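PDB 6KNL: UTP--glucose-1-phosphate uridylyltransferase from Acinetobacter baumannii, which catalyses the transfer of a uridylyl group from UTP to alpha-D-glucose 1-phosphate, giving UDP-alpha-D-glucose and diphosphate. Local coordinates for the triphosphate site. Numbering follows the deposited sequence. Chains: chain A/B, UTP--glucose-1-phosphate uridylyltransferase.

The triphosphate site. Residues chain A 79, 81; chain B 11-15. With 3PO (triphosphate), chain C.
The glycine-rich loop of the nucleotidyltransferase fold, here B:Gly11 to B:Arg15 with the sequence Gly-Leu-Gly-Thr-Arg, lies along the triphosphate (3PO), and two lysines of the second chain in the deposited assembly, A:Lys79 and A:Lys81, reach the same ligand; whether this pairing exists in solution the structure alone does not show. In this family the loop follows the first strand and cradles the phosphates of the nucleotide; the triphosphate occupies that place without a nucleoside attached, and it is poorly ordered. B:Gly13 has a positive phi and no side chain, so the ligand can lie close to the main chain; B:Gly13 N makes a weak hydrogen bond of 3.4 Å to 3PO O5', the terminal oxygen on the alpha-phosphate. B:Thr14 begins the short 3-10 helix 14-16, and B:Thr14 N lies 2.9 Å from the beta-phosphate oxygen O2B of 3PO, but the N-H is aimed well off it (126° at the hydrogen), so the bond is weak. Its OG1 sits between the backbone N and the carbonyl carbon (chi1 63°), turned towards the same oxygen, but the modelled separation is too short to be a real contact and carries no meaning. B:Arg15 runs past the beta- and gamma-phosphates from the same loop. Its guanidinium presents an edge, and B:Arg15 NE meets the beta-phosphate oxygen O1B of 3PO in plane, 3.3 Å away and fairly straight (160°), a long salt bridge with a weak hydrogen bond. B:Arg15 CD packs 3.6 Å from the gamma-phosphate oxygen O1G of 3PO. A:Lys81, folded at its second torsion and again further out, pairs with the gamma-phosphate: A:Lys81 NZ forms a salt bridge and hydrogen bond of 2.5 Å to 3PO O2G, a length that means little in a poorly ordered ligand. A:Lys79 comes tip to tip with B:Thr14 and mainly lays its methylenes against the ligand, A:Lys79 CD being 3.4 Å from O3G of the 3PO gamma-phosphate. A:Lys79 NZ, 3.7 Å from 3PO O3A, the alpha-beta bridging oxygen, may add favourable charge from a distance.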
ATOM      1  N   LYS A  79     -21.963  -2.344 -11.268  1.00 43.76           N
ATOM      2  CA  LYS A  79     -22.124  -1.092 -10.469  1.00 45.12           C
ATOM      3  C   LYS A  79     -22.045   0.143 -11.369  1.00 46.47           C
ATOM      4  O   LYS A  79     -22.061   1.284 -10.829  1.00 43.96           O
ATOM      5  CB  LYS A  79     -21.030  -0.954  -9.412  1.00 45.88           C
ATOM      6  CG  LYS A  79     -21.145  -1.877  -8.215  1.00 48.43           C
ATOM      7  CD  LYS A  79     -20.314  -1.349  -7.072  1.00 51.34           C
ATOM      8  CE  LYS A  79     -19.600  -2.428  -6.299  1.00 54.33           C
ATOM      9  NZ  LYS A  79     -20.456  -2.934  -5.200  1.00 58.80           N
ATOM     10  N   LYS A  81     -19.686   1.545 -12.976  1.00 52.12           N
ATOM     11  CA  LYS A  81     -18.523   2.453 -12.743  1.00 54.06           C
ATOM     12  C   LYS A  81     -17.678   2.572 -14.025  1.00 53.62           C
ATOM     13  O   LYS A  81     -16.447   2.674 -13.910  1.00 59.44           O
ATOM     14  CB  LYS A  81     -17.691   1.961 -11.556  1.00 56.07           C
ATOM     15  CG  LYS A  81     -18.450   1.796 -10.246  1.00 56.96           C
ATOM     16  CD  LYS A  81     -18.763   3.099  -9.545  1.00 60.76           C
ATOM     17  CE  LYS A  81     -18.806   2.982  -8.035  1.00 63.05           C
ATOM     18  NZ  LYS A  81     -17.505   2.536  -7.477  1.00 67.13           N
TER
ATOM     19  N   GLY B  11     -15.399  -8.428   0.685  1.00 35.15           N
ATOM     20  CA  GLY B  11     -15.719  -7.503  -0.422  1.00 35.94           C
ATOM     21  C   GLY B  11     -14.459  -6.982  -1.096  1.00 36.77           C
ATOM     22  O   GLY B  11     -13.462  -6.795  -0.390  1.00 36.24           O
ATOM     23  N   LEU B  12     -14.513  -6.725  -2.404  1.00 38.33           N
ATOM     24  CA  LEU B  12     -13.341  -6.301  -3.215  1.00 40.57           C
ATOM     25  C   LEU B  12     -13.043  -4.820  -2.953  1.00 41.57           C
ATOM     26  O   LEU B  12     -11.857  -4.430  -3.034  1.00 46.10           O
ATOM     27  CB  LEU B  12     -13.622  -6.540  -4.699  1.00 41.79           C
ATOM     28  CG  LEU B  12     -13.647  -7.996  -5.160  1.00 46.34           C
ATOM     29  CD1 LEU B  12     -14.694  -8.820  -4.428  1.00 50.27           C
ATOM     30  CD2 LEU B  12     -13.902  -8.070  -6.653  1.00 46.12           C
ATOM     31  N   GLY B  13     -14.061  -4.015  -2.646  1.00 42.11           N
ATOM     32  CA  GLY B  13     -13.890  -2.561  -2.428  1.00 44.89           C
ATOM     33  C   GLY B  13     -13.378  -1.837  -3.671  1.00 46.78           C
ATOM     34  O   GLY B  13     -12.169  -1.562  -3.763  1.00 55.47           O
ATOM     35  N   THR B  14     -14.280  -1.508  -4.591  1.00 42.53           N
ATOM     36  CA  THR B  14     -14.004  -0.772  -5.849  1.00 40.90           C
ATOM     37  C   THR B  14     -13.799   0.735  -5.598  1.00 38.78           C
ATOM     38  O   THR B  14     -13.540   1.455  -6.573  1.00 42.04           O
ATOM     39  CB  THR B  14     -15.121  -1.029  -6.882  1.00 42.50           C
ATOM     40  OG1 THR B  14     -16.397  -0.545  -6.456  1.00 39.16           O
ATOM     41  CG2 THR B  14     -15.295  -2.499  -7.198  1.00 42.52           C
ATOM     42  N   ARG B  15     -13.888   1.231  -4.367  1.00 40.07           N
ATOM     43  CA  ARG B  15     -13.731   2.690  -4.090  1.00 44.57           C
ATOM     44  C   ARG B  15     -12.257   3.092  -3.910  1.00 44.41           C
ATOM     45  O   ARG B  15     -11.953   4.295  -4.083  1.00 41.32           O
ATOM     46  CB  ARG B  15     -14.526   3.102  -2.851  1.00 51.49           C
ATOM     47  CG  ARG B  15     -15.795   3.886  -3.153  1.00 55.11           C
ATOM     48  CD  ARG B  15     -16.616   4.136  -1.897  1.00 56.12           C
ATOM     49  NE  ARG B  15     -16.322   3.155  -0.847  1.00 57.30           N
ATOM     50  CZ  ARG B  15     -15.863   3.435   0.373  1.00 55.73           C
ATOM     51  NH1 ARG B  15     -15.630   2.451   1.231  1.00 55.21           N
ATOM     52  NH2 ARG B  15     -15.647   4.685   0.743  1.00 55.22           N
TER
HETATM   53  PG  3PO C 302     -19.518   1.540  -4.207  1.00105.30           P
HETATM   54  O1G 3PO C 302     -19.665   2.745  -3.313  1.00 92.00           O
HETATM   55  O2G 3PO C 302     -18.531   1.785  -5.320  1.00104.23           O
HETATM   56  O3G 3PO C 302     -20.853   1.049  -4.724  1.00 98.95           O
HETATM   57  PB  3PO C 302     -17.473  -0.455  -3.324  1.00106.83           P
HETATM   58  O1B 3PO C 302     -16.594   0.196  -2.312  1.00105.65           O
HETATM   59  O2B 3PO C 302     -17.012  -0.551  -4.732  1.00114.65           O
HETATM   60  O3B 3PO C 302     -18.891   0.307  -3.316  1.00108.85           O
HETATM   61  PA  3PO C 302     -17.852  -2.806  -1.473  1.00123.95           P
HETATM   62  O1A 3PO C 302     -17.035  -2.040  -0.467  1.00121.51           O
HETATM   63  O2A 3PO C 302     -19.336  -2.792  -1.152  1.00125.96           O
HETATM   64  O3A 3PO C 302     -17.773  -1.974  -2.880  1.00117.07           O
HETATM   65  O5' 3PO C 302     -17.309  -4.212  -1.665  1.00104.92           O